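Local coordinates for protein GNAT family acetyltransferase (PDB 6C30) that probably transfers an acetyl group from acetyl-CoA to an amine, most likely a protein N-terminus, as a RimJ-type member of the GNAT N-acetyltransferase family, at residues M137-D140 with H141-A145; A164-H168 with V169-E173; V193-T196 with A197-P201; R207-A210 with A211-E215. All coordinates share one frame; numbering follows the deposited sequence.

Contact 1. Residues M137-D140 with H141-A145; sequences MGLD and HCFTA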
ATOM      1  N   MET A 137     -12.806   6.789  -4.774  1.00 13.39           N
ATOM      2  CA  MET A 137     -12.456   5.392  -4.557  1.00 14.87           C
ATOM      3  C   MET A 137     -13.493   4.697  -3.683  1.00 12.35           C
ATOM      4  O   MET A 137     -13.890   3.568  -3.948  1.00 14.49           O
ATOM      5  CB  MET A 137     -11.073   5.277  -3.912  1.00 15.31           C
ATOM      6  CG  MET A 137      -9.927   5.493  -4.893  1.00 14.73           C
ATOM      7  SD  MET A 137      -8.312   5.103  -4.187  1.00 16.15           S
ATOM      8  CE  MET A 137      -8.042   6.517  -3.131  1.00 19.46           C
ATOM      9  N   GLY A 138     -13.929   5.381  -2.625  1.00 13.70           N
ATOM     10  CA  GLY A 138     -14.935   4.818  -1.746  1.00 13.31           C
ATOM     11  C   GLY A 138     -16.206   4.489  -2.496  1.00 14.36           C
ATOM     12  O   GLY A 138     -16.773   3.398  -2.344  1.00 14.45           O
ATOM     13  N   LEU A 139     -16.659   5.443  -3.308  1.00 14.47           N
ATOM     14  CA  LEU A 139     -17.868   5.248  -4.103  1.00 14.36           C
ATOM     15  C   LEU A 139     -17.720   4.078  -5.058  1.00 14.74           C
ATOM     16  O   LEU A 139     -18.623   3.256  -5.172  1.00 15.36           O
ATOM     17  CB  LEU A 139     -18.217   6.519  -4.882  1.00 13.89           C
ATOM     18  CG  LEU A 139     -18.716   7.685  -4.034  1.00 14.12           C
ATOM     19  CD1 LEU A 139     -18.877   8.923  -4.904  1.00 16.08           C
ATOM     20  CD2 LEU A 139     -20.030   7.327  -3.333  1.00 15.09           C
ATOM     21  N   ASP A 140     -16.591   4.005  -5.758  1.00 14.92           N
ATOM     22  CA  ASP A 140     -16.407   2.920  -6.711  1.00 17.45           C
ATOM     23  C   ASP A 140     -16.467   1.574  -6.000  1.00 17.53           C
ATOM     24  O   ASP A 140     -17.132   0.642  -6.450  1.00 16.06           O
ATOM     25  CB  ASP A 140     -15.084   3.074  -7.458  1.00 17.27           C
ATOM     26  CG  ASP A 140     -14.930   2.055  -8.565  1.00 25.64           C
ATOM     27  OD1 ASP A 140     -15.568   2.240  -9.625  1.00 29.70           O
ATOM     28  OD2 ASP A 140     -14.179   1.076  -8.376  1.00 31.59           O
ATOM     29  N   HIS A 141     -15.789   1.488  -4.862  1.00 14.98           N
ATOM     30  CA  HIS A 141     -15.787   0.264  -4.082  1.00 13.89           C
ATOM     31  C   HIS A 141     -17.186  -0.097  -3.574  1.00 14.92           C
ATOM     32  O   HIS A 141     -17.605  -1.251  -3.636  1.00 16.20           O
ATOM     33  CB  HIS A 141     -14.816   0.402  -2.910  1.00 14.05           C
ATOM     34  CG  HIS A 141     -14.533  -0.888  -2.217  1.00 14.38           C
ATOM     35  ND1 HIS A 141     -13.839  -1.912  -2.821  1.00 17.13           N
ATOM     36  CD2 HIS A 141     -14.857  -1.329  -0.978  1.00 14.82           C
ATOM     37  CE1 HIS A 141     -13.740  -2.927  -1.982  1.00 16.83           C
ATOM     38  NE2 HIS A 141     -14.345  -2.598  -0.854  1.00 15.70           N
ATOM     39  N   CYS A 142     -17.908   0.898  -3.069  1.00 13.23           N
ATOM     40  CA  CYS A 142     -19.248   0.660  -2.536  1.00 15.36           C
ATOM     41  C   CYS A 142     -20.230   0.190  -3.600  1.00 15.13           C
ATOM     42  O   CYS A 142     -21.068  -0.666  -3.332  1.00 15.81           O
ATOM     43  CB  CYS A 142     -19.784   1.927  -1.873  1.00 13.31           C
ATOM     44  SG  CYS A 142     -19.065   2.234  -0.241  1.00 16.05           S
ATOM     45  N   PHE A 143     -20.126   0.761  -4.795  1.00 16.04           N
ATOM     46  CA  PHE A 143     -21.090   0.463  -5.854  1.00 16.29           C
ATOM     47  C   PHE A 143     -20.702  -0.790  -6.640  1.00 19.14           C
ATOM     48  O   PHE A 143     -21.460  -1.245  -7.501  1.00 21.36           O
ATOM     49  CB  PHE A 143     -21.235   1.666  -6.795  1.00 16.49           C
ATOM     50  CG  PHE A 143     -21.943   2.848  -6.175  1.00 16.14           C
ATOM     51  CD1 PHE A 143     -22.914   2.670  -5.206  1.00 16.90           C
ATOM     52  CD2 PHE A 143     -21.626   4.139  -6.568  1.00 18.63           C
ATOM     53  CE1 PHE A 143     -23.559   3.772  -4.640  1.00 17.42           C
ATOM     54  CE2 PHE A 143     -22.265   5.238  -6.006  1.00 18.62           C
ATOM     55  CZ  PHE A 143     -23.236   5.050  -5.049  1.00 16.57           C
ATOM     56  N   THR A 144     -19.537  -1.359  -6.335  1.00 16.72           N
ATOM     57  CA  THR A 144     -19.129  -2.622  -6.949  1.00 17.22           C
ATOM     58  C   THR A 144     -19.037  -3.722  -5.890  1.00 16.80           C
ATOM     59  O   THR A 144     -20.000  -4.466  -5.677  1.00 19.55           O
ATOM     60  CB  THR A 144     -17.787  -2.487  -7.714  1.00 19.42           C
ATOM     61  OG1 THR A 144     -16.762  -1.977  -6.847  1.00 19.70           O
ATOM     62  CG2 THR A 144     -17.945  -1.544  -8.897  1.00 18.47           C
ATOM     63  N   ALA A 145     -17.901  -3.792  -5.200  1.00 16.57           N
ATOM     64  CA  ALA A 145     -17.628  -4.855  -4.233  1.00 18.65           C
ATOM     65  C   ALA A 145     -18.633  -4.959  -3.080  1.00 17.83           C
ATOM     66  O   ALA A 145     -18.966  -6.066  -2.650  1.00 21.00           O
ATOM     67  CB  ALA A 145     -16.223  -4.679  -3.669  1.00 17.48           C
TER

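Contact 2. Residues A164-H168 with V169-E173; sequences AVLAH and VGFRE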
ATOM      1  N   ALA A 164     -17.769  21.672  -0.806  1.00 15.52           N
ATOM      2  CA  ALA A 164     -17.162  21.750  -2.132  1.00 17.51           C
ATOM      3  C   ALA A 164     -16.560  20.414  -2.554  1.00 15.72           C
ATOM      4  O   ALA A 164     -16.694  20.002  -3.710  1.00 16.92           O
ATOM      5  CB  ALA A 164     -16.107  22.841  -2.159  1.00 18.39           C
ATOM      6  N   VAL A 165     -15.895  19.739  -1.621  1.00 14.78           N
ATOM      7  CA  VAL A 165     -15.311  18.427  -1.901  1.00 14.98           C
ATOM      8  C   VAL A 165     -16.401  17.431  -2.314  1.00 14.30           C
ATOM      9  O   VAL A 165     -16.277  16.739  -3.324  1.00 14.99           O
ATOM     10  CB  VAL A 165     -14.531  17.900  -0.666  1.00 15.40           C
ATOM     11  CG1 VAL A 165     -14.249  16.422  -0.784  1.00 16.43           C
ATOM     12  CG2 VAL A 165     -13.225  18.673  -0.492  1.00 17.97           C
ATOM     13  N   LEU A 166     -17.482  17.383  -1.539  1.00 14.39           N
ATOM     14  CA  LEU A 166     -18.574  16.456  -1.810  1.00 14.05           C
ATOM     15  C   LEU A 166     -19.277  16.777  -3.130  1.00 15.08           C
ATOM     16  O   LEU A 166     -19.582  15.869  -3.910  1.00 15.20           O
ATOM     17  CB  LEU A 166     -19.575  16.475  -0.644  1.00 15.03           C
ATOM     18  CG  LEU A 166     -19.043  15.870   0.661  1.00 14.70           C
ATOM     19  CD1 LEU A 166     -19.868  16.337   1.851  1.00 14.82           C
ATOM     20  CD2 LEU A 166     -19.024  14.347   0.582  1.00 15.88           C
ATOM     21  N   ALA A 167     -19.528  18.061  -3.380  1.00 15.03           N
ATOM     22  CA  ALA A 167     -20.179  18.458  -4.628  1.00 17.60           C
ATOM     23  C   ALA A 167     -19.288  18.114  -5.817  1.00 16.26           C
ATOM     24  O   ALA A 167     -19.778  17.694  -6.871  1.00 18.61           O
ATOM     25  CB  ALA A 167     -20.503  19.938  -4.611  1.00 17.31           C
ATOM     26  N   HIS A 168     -17.982  18.274  -5.644  1.00 16.24           N
ATOM     27  CA  HIS A 168     -17.052  18.056  -6.743  1.00 18.66           C
ATOM     28  C   HIS A 168     -17.156  16.650  -7.321  1.00 18.35           C
ATOM     29  O   HIS A 168     -17.161  16.477  -8.541  1.00 20.49           O
ATOM     30  CB  HIS A 168     -15.616  18.324  -6.297  1.00 18.91           C
ATOM     31  CG  HIS A 168     -14.611  18.132  -7.388  1.00 22.30           C
ATOM     32  ND1 HIS A 168     -14.247  19.145  -8.249  1.00 28.65           N
ATOM     33  CD2 HIS A 168     -13.916  17.037  -7.776  1.00 20.43           C
ATOM     34  CE1 HIS A 168     -13.359  18.686  -9.114  1.00 27.08           C
ATOM     35  NE2 HIS A 168     -13.141  17.409  -8.849  1.00 26.22           N
ATOM     36  N   VAL A 169     -17.267  15.638  -6.464  1.00 16.15           N
ATOM     37  CA  VAL A 169     -17.282  14.268  -6.968  1.00 16.37           C
ATOM     38  C   VAL A 169     -18.659  13.777  -7.411  1.00 14.91           C
ATOM     39  O   VAL A 169     -18.759  12.705  -7.999  1.00 16.52           O
ATOM     40  CB  VAL A 169     -16.697  13.266  -5.937  1.00 18.46           C
ATOM     41  CG1 VAL A 169     -15.269  13.639  -5.605  1.00 19.64           C
ATOM     42  CG2 VAL A 169     -17.541  13.199  -4.670  1.00 15.88           C
ATOM     43  N   GLY A 170     -19.713  14.547  -7.134  1.00 15.45           N
ATOM     44  CA  GLY A 170     -21.028  14.214  -7.661  1.00 16.58           C
ATOM     45  C   GLY A 170     -22.163  14.080  -6.664  1.00 14.95           C
ATOM     46  O   GLY A 170     -23.285  13.733  -7.042  1.00 17.15           O
ATOM     47  N   PHE A 171     -21.904  14.359  -5.394  1.00 14.65           N
ATOM     48  CA  PHE A 171     -22.998  14.298  -4.421  1.00 14.94           C
ATOM     49  C   PHE A 171     -24.045  15.385  -4.670  1.00 14.90           C
ATOM     50  O   PHE A 171     -23.696  16.536  -4.962  1.00 16.65           O
ATOM     51  CB  PHE A 171     -22.451  14.415  -2.991  1.00 15.45           C
ATOM     52  CG  PHE A 171     -21.815  13.152  -2.489  1.00 14.05           C
ATOM     53  CD1 PHE A 171     -22.594  12.154  -1.925  1.00 14.45           C
ATOM     54  CD2 PHE A 171     -20.444  12.959  -2.588  1.00 14.42           C
ATOM     55  CE1 PHE A 171     -22.014  10.973  -1.468  1.00 15.73           C
ATOM     56  CE2 PHE A 171     -19.858  11.789  -2.132  1.00 14.64           C
ATOM     57  CZ  PHE A 171     -20.648  10.794  -1.566  1.00 14.58           C
ATOM     58  N   ARG A 172     -25.319  15.002  -4.545  1.00 13.88           N
ATOM     59  CA  ARG A 172     -26.462  15.912  -4.647  1.00 17.40           C
ATOM     60  C   ARG A 172     -26.989  16.302  -3.277  1.00 15.20           C
ATOM     61  O   ARG A 172     -27.151  15.436  -2.429  1.00 15.62           O
ATOM     62  CB  ARG A 172     -27.618  15.261  -5.406  1.00 15.16           C
ATOM     63  CG  ARG A 172     -27.329  14.813  -6.818  1.00 15.62           C
ATOM     64  CD  ARG A 172     -28.500  13.964  -7.344  1.00 16.50           C
ATOM     65  NE  ARG A 172     -28.439  12.588  -6.857  1.00 16.40           N
ATOM     66  CZ  ARG A 172     -29.119  12.113  -5.814  1.00 16.09           C
ATOM     67  NH1 ARG A 172     -29.946  12.898  -5.133  1.00 17.90           N
ATOM     68  NH2 ARG A 172     -28.971  10.841  -5.462  1.00 16.28           N
ATOM     69  N   GLU A 173     -27.321  17.568  -3.062  1.00 15.22           N
ATOM     70  CA  GLU A 173     -28.048  17.936  -1.839  1.00 13.96           C
ATOM     71  C   GLU A 173     -29.462  17.352  -1.862  1.00 15.51           C
ATOM     72  O   GLU A 173     -30.201  17.547  -2.840  1.00 18.25           O
ATOM     73  CB  GLU A 173     -28.126  19.456  -1.680  1.00 16.49           C
ATOM     74  CG  GLU A 173     -26.791  20.108  -1.358  1.00 19.12           C
ATOM     75  CD  GLU A 173     -26.919  21.598  -1.111  1.00 23.88           C
ATOM     76  OE1 GLU A 173     -28.061  22.106  -1.073  1.00 26.51           O
ATOM     77  OE2 GLU A 173     -25.875  22.263  -0.967  1.00 22.99           O
TER
HETATM   78  O   HOH W   1     -22.552  17.516  -7.255  1.00 26.85           O

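Contact 3. Residues V193-T196 with A197-P201; sequences VAIT and AEELP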
ATOM      1  N   VAL A 193     -26.407  14.879   1.742  1.00 12.72           N
ATOM      2  CA  VAL A 193     -26.104  14.781   0.317  1.00 13.17           C
ATOM      3  C   VAL A 193     -26.007  13.300  -0.062  1.00 13.14           C
ATOM      4  O   VAL A 193     -25.776  12.455   0.803  1.00 13.07           O
ATOM      5  CB  VAL A 193     -24.803  15.539  -0.062  1.00 12.00           C
ATOM      6  CG1 VAL A 193     -24.874  16.998   0.377  1.00 14.68           C
ATOM      7  CG2 VAL A 193     -23.570  14.856   0.530  1.00 13.69           C
ATOM      8  N   ALA A 194     -26.194  12.969  -1.341  1.00 13.02           N
ATOM      9  CA  ALA A 194     -26.264  11.572  -1.737  1.00 12.85           C
ATOM     10  C   ALA A 194     -25.952  11.368  -3.208  1.00 13.11           C
ATOM     11  O   ALA A 194     -26.035  12.294  -4.022  1.00 13.65           O
ATOM     12  CB  ALA A 194     -27.645  10.996  -1.433  1.00 13.42           C
ATOM     13  N   ILE A 195     -25.600  10.138  -3.539  1.00 12.89           N
ATOM     14  CA  ILE A 195     -25.438   9.733  -4.926  1.00 13.32           C
ATOM     15  C   ILE A 195     -25.852   8.265  -5.027  1.00 15.20           C
ATOM     16  O   ILE A 195     -25.665   7.502  -4.076  1.00 14.80           O
ATOM     17  CB  ILE A 195     -23.976   9.974  -5.408  1.00 14.86           C
ATOM     18  CG1 ILE A 195     -23.852   9.736  -6.917  1.00 14.41           C
ATOM     19  CG2 ILE A 195     -22.960   9.122  -4.620  1.00 15.02           C
ATOM     20  CD1 ILE A 195     -22.472  10.069  -7.482  1.00 15.89           C
ATOM     21  N   THR A 196     -26.459   7.870  -6.146  1.00 15.71           N
ATOM     22  CA  THR A 196     -26.851   6.471  -6.298  1.00 15.11           C
ATOM     23  C   THR A 196     -26.066   5.836  -7.445  1.00 15.91           C
ATOM     24  O   THR A 196     -25.449   6.538  -8.247  1.00 17.34           O
ATOM     25  CB  THR A 196     -28.384   6.299  -6.518  1.00 17.78           C
ATOM     26  OG1 THR A 196     -28.769   6.859  -7.782  1.00 18.53           O
ATOM     27  CG2 THR A 196     -29.179   6.963  -5.399  1.00 17.78           C
ATOM     28  N   ALA A 197     -26.079   4.506  -7.493  1.00 18.07           N
ATOM     29  CA  ALA A 197     -25.220   3.759  -8.405  1.00 17.26           C
ATOM     30  C   ALA A 197     -25.482   4.108  -9.868  1.00 19.80           C
ATOM     31  O   ALA A 197     -24.549   4.137 -10.671  1.00 20.52           O
ATOM     32  CB  ALA A 197     -25.388   2.274  -8.177  1.00 19.65           C
ATOM     33  N   GLU A 198     -26.738   4.398 -10.201  1.00 20.71           N
ATOM     34  CA  GLU A 198     -27.096   4.811 -11.566  1.00 20.48           C
ATOM     35  C   GLU A 198     -26.290   6.023 -12.036  1.00 21.21           C
ATOM     36  O   GLU A 198     -26.056   6.191 -13.233  1.00 21.17           O
ATOM     37  CB  GLU A 198     -28.594   5.136 -11.662  1.00 22.59           C
ATOM     38  CG  GLU A 198     -29.532   3.970 -11.355  1.00 22.09           C
ATOM     39  CD  GLU A 198     -29.939   3.910  -9.893  1.00 24.01           C
ATOM     40  OE1 GLU A 198     -29.290   4.585  -9.070  1.00 22.45           O
ATOM     41  OE2 GLU A 198     -30.905   3.190  -9.569  1.00 22.56           O
ATOM     42  N   GLU A 199     -25.872   6.869 -11.098  1.00 18.09           N
ATOM     43  CA  GLU A 199     -25.193   8.118 -11.425  1.00 18.04           C
ATOM     44  C   GLU A 199     -23.686   7.960 -11.570  1.00 18.45           C
ATOM     45  O   GLU A 199     -23.006   8.889 -11.999  1.00 19.77           O
ATOM     46  CB  GLU A 199     -25.461   9.173 -10.354  1.00 18.18           C
ATOM     47  CG  GLU A 199     -26.919   9.387 -10.017  1.00 17.97           C
ATOM     48  CD  GLU A 199     -27.092  10.379  -8.889  1.00 16.86           C
ATOM     49  OE1 GLU A 199     -26.871  11.594  -9.102  1.00 18.16           O
ATOM     50  OE2 GLU A 199     -27.437   9.939  -7.770  1.00 16.70           O
ATOM     51  N   LEU A 200     -23.162   6.805 -11.180  1.00 19.61           N
ATOM     52  CA  LEU A 200     -21.706   6.649 -11.136  1.00 19.98           C
ATOM     53  C   LEU A 200     -21.020   6.854 -12.500  1.00 23.15           C
ATOM     54  O   LEU A 200     -20.083   7.640 -12.579  1.00 21.65           O
ATOM     55  CB  LEU A 200     -21.321   5.286 -10.551  1.00 22.18           C
ATOM     56  CG  LEU A 200     -19.805   5.150 -10.361  1.00 26.56           C
ATOM     57  CD1 LEU A 200     -19.306   6.185  -9.366  1.00 24.17           C
ATOM     58  CD2 LEU A 200     -19.425   3.745  -9.916  1.00 28.50           C
ATOM     59  N   PRO A 201     -21.489   6.179 -13.575  1.00 24.64           N
ATOM     60  CA  PRO A 201     -20.766   6.314 -14.854  1.00 23.12           C
ATOM     61  C   PRO A 201     -20.572   7.741 -15.361  1.00 25.02           C
ATOM     62  O   PRO A 201     -19.523   8.041 -15.930  1.00 27.57           O
ATOM     63  CB  PRO A 201     -21.652   5.540 -15.833  1.00 27.70           C
ATOM     64  CG  PRO A 201     -22.327   4.536 -15.006  1.00 27.62           C
ATOM     65  CD  PRO A 201     -22.606   5.224 -13.697  1.00 24.93           C
TER

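Contact 4. Residues R207-A210 with A211-E215; sequences RLVA and AGRAE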
ATOM      1  N   ARG A 207     -14.776   9.566 -13.338  1.00 17.83           N
ATOM      2  CA  ARG A 207     -13.718  10.108 -14.184  1.00 19.59           C
ATOM      3  C   ARG A 207     -12.414  10.216 -13.401  1.00 18.97           C
ATOM      4  O   ARG A 207     -11.341   9.942 -13.931  1.00 17.98           O
ATOM      5  CB  ARG A 207     -14.119  11.468 -14.764  1.00 18.75           C
ATOM      6  CG  ARG A 207     -15.241  11.361 -15.797  1.00 20.35           C
ATOM      7  CD  ARG A 207     -15.455  12.651 -16.583  1.00 22.46           C
ATOM      8  NE  ARG A 207     -15.880  13.767 -15.741  1.00 20.32           N
ATOM      9  CZ  ARG A 207     -17.138  13.992 -15.374  1.00 21.41           C
ATOM     10  NH1 ARG A 207     -18.103  13.167 -15.754  1.00 21.86           N
ATOM     11  NH2 ARG A 207     -17.421  15.042 -14.614  1.00 24.13           N
ATOM     12  N   LEU A 208     -12.509  10.580 -12.125  1.00 18.32           N
ATOM     13  CA  LEU A 208     -11.316  10.736 -11.297  1.00 16.79           C
ATOM     14  C   LEU A 208     -10.605   9.392 -11.124  1.00 17.01           C
ATOM     15  O   LEU A 208      -9.385   9.292 -11.294  1.00 16.33           O
ATOM     16  CB  LEU A 208     -11.697  11.337  -9.934  1.00 17.73           C
ATOM     17  CG  LEU A 208     -10.603  11.853  -8.989  1.00 18.68           C
ATOM     18  CD1 LEU A 208     -11.228  12.709  -7.884  1.00 20.10           C
ATOM     19  CD2 LEU A 208      -9.760  10.734  -8.361  1.00 20.24           C
ATOM     20  N   VAL A 209     -11.370   8.364 -10.779  1.00 17.08           N
ATOM     21  CA  VAL A 209     -10.795   7.049 -10.566  1.00 15.43           C
ATOM     22  C   VAL A 209     -10.208   6.489 -11.867  1.00 18.45           C
ATOM     23  O   VAL A 209      -9.101   5.951 -11.870  1.00 17.38           O
ATOM     24  CB  VAL A 209     -11.843   6.081  -9.983  1.00 16.59           C
ATOM     25  CG1 VAL A 209     -11.361   4.646 -10.089  1.00 21.49           C
ATOM     26  CG2 VAL A 209     -12.143   6.442  -8.534  1.00 18.29           C
ATOM     27  N   ALA A 210     -10.928   6.643 -12.977  1.00 17.22           N
ATOM     28  CA  ALA A 210     -10.447   6.117 -14.258  1.00 17.32           C
ATOM     29  C   ALA A 210      -9.142   6.795 -14.661  1.00 17.96           C
ATOM     30  O   ALA A 210      -8.196   6.125 -15.072  1.00 18.94           O
ATOM     31  CB  ALA A 210     -11.504   6.297 -15.339  1.00 21.30           C
ATOM     32  N   ALA A 211      -9.085   8.114 -14.528  1.00 16.21           N
ATOM     33  CA  ALA A 211      -7.879   8.862 -14.847  1.00 18.03           C
ATOM     34  C   ALA A 211      -6.749   8.488 -13.893  1.00 19.72           C
ATOM     35  O   ALA A 211      -5.592   8.371 -14.300  1.00 19.06           O
ATOM     36  CB  ALA A 211      -8.146  10.361 -14.796  1.00 20.83           C
ATOM     37  N   GLY A 212      -7.088   8.291 -12.622  1.00 17.81           N
ATOM     38  CA  GLY A 212      -6.086   7.966 -11.620  1.00 18.38           C
ATOM     39  C   GLY A 212      -5.481   6.594 -11.846  1.00 16.12           C
ATOM     40  O   GLY A 212      -4.281   6.391 -11.627  1.00 16.88           O
ATOM     41  N   ARG A 213      -6.310   5.647 -12.278  1.00 17.02           N
ATOM     42  CA  ARG A 213      -5.826   4.311 -12.602  1.00 18.31           C
ATOM     43  C   ARG A 213      -4.935   4.341 -13.832  1.00 19.41           C
ATOM     44  O   ARG A 213      -3.877   3.709 -13.851  1.00 19.55           O
ATOM     45  CB  ARG A 213      -6.985   3.349 -12.837  1.00 18.84           C
ATOM     46  CG  ARG A 213      -7.744   2.970 -11.573  1.00 21.90           C
ATOM     47  CD  ARG A 213      -9.003   2.184 -11.865  1.00 35.63           C
ATOM     48  NE  ARG A 213      -9.601   1.696 -10.626  1.00 37.51           N
ATOM     49  CZ  ARG A 213     -10.841   1.235 -10.524  1.00 42.76           C
ATOM     50  NH1 ARG A 213     -11.630   1.201 -11.591  1.00 49.03           N
ATOM     51  NH2 ARG A 213     -11.293   0.813  -9.350  1.00 44.57           N
ATOM     52  N   ALA A 214      -5.373   5.062 -14.860  1.00 19.86           N
ATOM     53  CA  ALA A 214      -4.600   5.169 -16.095  1.00 20.31           C
ATOM     54  C   ALA A 214      -3.242   5.812 -15.827  1.00 19.83           C
ATOM     55  O   ALA A 214      -2.220   5.370 -16.355  1.00 21.84           O
ATOM     56  CB  ALA A 214      -5.373   5.968 -17.142  1.00 20.92           C
ATOM     57  N   GLU A 215      -3.226   6.854 -15.003  1.00 18.14           N
ATOM     58  CA  GLU A 215      -1.982   7.534 -14.688  1.00 17.86           C
ATOM     59  C   GLU A 215      -1.043   6.631 -13.895  1.00 19.91           C
ATOM     60  O   GLU A 215       0.168   6.605 -14.144  1.00 20.79           O
ATOM     61  CB  GLU A 215      -2.253   8.824 -13.913  1.00 21.97           C
ATOM     62  CG  GLU A 215      -1.031   9.708 -13.712  1.00 26.09           C
ATOM     63  CD  GLU A 215      -0.450  10.245 -15.016  1.00 37.16           C
ATOM     64  OE1 GLU A 215      -1.168  10.276 -16.038  1.00 33.73           O
ATOM     65  OE2 GLU A 215       0.734  10.642 -15.011  1.00 41.01           O
TER

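Contact 1. Residues M137-D140 with H141-A145
L139 and F143 lie side by side, one helical turn apart, and point the same way. The methyl CD2 of L139 comes within 4.1 Å of CE2 of the F143 ring. In both residues CG sits anti to the carbonyl carbon, with chi1 at -70°, which sends the two side chains along the same flank. One side of the ring, near its root, rests close to the backbone: F143 CD2 lies 3.4 Å from L139 O, which meets the ring obliquely. That same oxygen accepts the bond from F143 N at 2.9 Å. H141 N to M137 O and C142 N to G138 O repeat the i to i+4 pattern. These residues belong to the last turn of helix 130-143, the helix of the beta-alpha-beta unit made with the parallel strands 114-121 and 150-155 of the GNAT fold. L139, C142 and F143 pack on I151 of the second strand. L139 and F143 also reach I195.

T144 follows this turn. Its OG1 donates to D140 O at 2.7 Å, while T144 N gives the same oxygen only a weak bond. The hydroxyl is placed between the backbone N and the carbonyl carbon, chi1 55°, a setting that brings OG1 back to the D140 carbonyl. It meets the carbonyl well off its axis, with a C=O...OG1 angle of 136°. D140 sends its carboxylate out of the helix, where OD2 forms a salt bridge with R213. The imidazole of H141 also leads away, and its NE2 is hydrogen-bonded to G12 O.

Contact 2. Residues A164-H168 with V169-E173
A Schellman motif ends helix 160-169, and L166 and F171 pack across it. G170 is the residue with positive phi, 125°; at these backbone angles a CB would clash with the preceding carbonyl oxygen, so glycine fits here. F171 N closes the motif on L166 O at 3.1 Å. G170 N adds a weak bond to the same oxygen and a shorter one, 3.2 Å, to A167 O, which it meets from above the carbonyl plane.

The side chains of L166 and F171 meet beside this turn. The methyl CD2 of L166 stands over the F171 ring off-centre, a CH-pi contact of 4.2 Å to the centroid, and its nearest ring atom is F171 CD2. The edge of the same ring faces L166 O, which lies near the ring plane, 3.3 Å from F171 CD2. This is the alpha-to-beta link from helix 160-169 to strand 172-180 of the GNAT domain. The pair faces the core: L166 packs on L135, A153 and V155, and F171 on I117, V193 and I195.

V169 turns CG2 back to L166 O, at 3.4 Å. One water donates to both A167 O and F171 O, at 2.8 Å from A167 O, and bridges the helix end to the outgoing chain.

Contact 3. Residues V193-T196 with A197-P201
Three hydrogen bonds join T196 to the turn that follows it, and two of them use glutamate side chains. T196 N donates to E199 OE2 at 2.8 Å, with an N-H...O angle of 159°. It reaches the anti side of that oxygen, 35° out of the carboxylate plane. T196 OG1 donates to E198 OE1 at 2.7 Å and meets it nearly along the C-O axis. The E198 chain is bent at chi2, 92°, which brings its carboxylate back to the threonine. The purely backbone bond runs from E199 N to T196 O, at 2.9 Å, and arrives from above the carbonyl plane.

Both glutamates have further polar partners. E199 OE1 forms a salt bridge with R172, and E198 OE2 is hydrogen-bonded to H149. Each carboxylate therefore ties the turn to another part of the fold. The pairing with R172 probably helps to keep E199 charged and its carboxylate in place.

The apolar contact is small. I195 CG1 lies 3.8 Å from E199 CB. The two side chains cross at a slant. I195 itself is buried, packed on L139, F143 and F171.

The bond from E199 N to T196 O closes the first turn of the 3-10 segment that begins at A197. With T196 N bonded in return to the E199 side chain, this is a 3-10 turn at the exit from strand 186-196.

Contact 4. Residues R207-A210 with A211-E215
R213 runs back alongside V209, one turn earlier in the same helix. Its CB lies 3.5 Å from V209 O, the oxygen that accepts the bond from R213 N. CG comes slightly closer to that oxygen, at 3.3 Å. CD reaches the valine side chain, 3.8 Å from V209 CG1. NE and CZ pass the same methyl, each 3.5 Å from V209 CG1. NH1 is 3.8 Å from V209 CG1. The methyl sits over the centre of one guanidinium face, 3.4 Å above its plane. At the tip, NH2 forms a salt bridge with D140 of helix 130-143.

Two torsions explain this overlap. The arginine chain is extended from CG to NE, with chi3 at 173°, which carries NE and CZ past V209 CG1. V209 holds CG1 anti to its backbone N, chi1 166°, which brings this branch against the guanidinium face. The apolar face contact and the pairing with D140 probably limit how far the guanidinium can turn.

The backbone beneath is regular. A211 N, G212 N, R213 N and A214 N bond to R207 O, L208 O, V209 O and A210 O in turn. The G212 backbone bonds to R21 of strand 17-22. V209 packs on A136, and L208 on T132 and A133. The V209-R213 pair is an i to i+4 contact of the C-terminal helix 204-217, which lies against helix 130-143 and strand 17-22.

How the contacts relate
Contact 1 touches each of the other three. L139 CD2 packs 3.9 Å from F171 CZ of contact 2 and 3.7 Å from I195 CG2 of contact 3. On another flank, D140 OD2 meets R213 NH2 of contact 4 at 3.1 Å, and V209 CG2 of contact 4 packs on M137 N. Contacts 2 and 3 lie on neighbouring strands, 172-180 and 186-196, with centres about 11 Å apart. R172 NE bridges to E199 OE1 at 2.9 Å, and R172 N probably bonds to A194 O. Contact 4 stays apart from contacts 2 and 3, about 5 Å at the nearest atoms in each case. Helix 130-143 is thus the element that all three other contacts touch. The structure is the apo form.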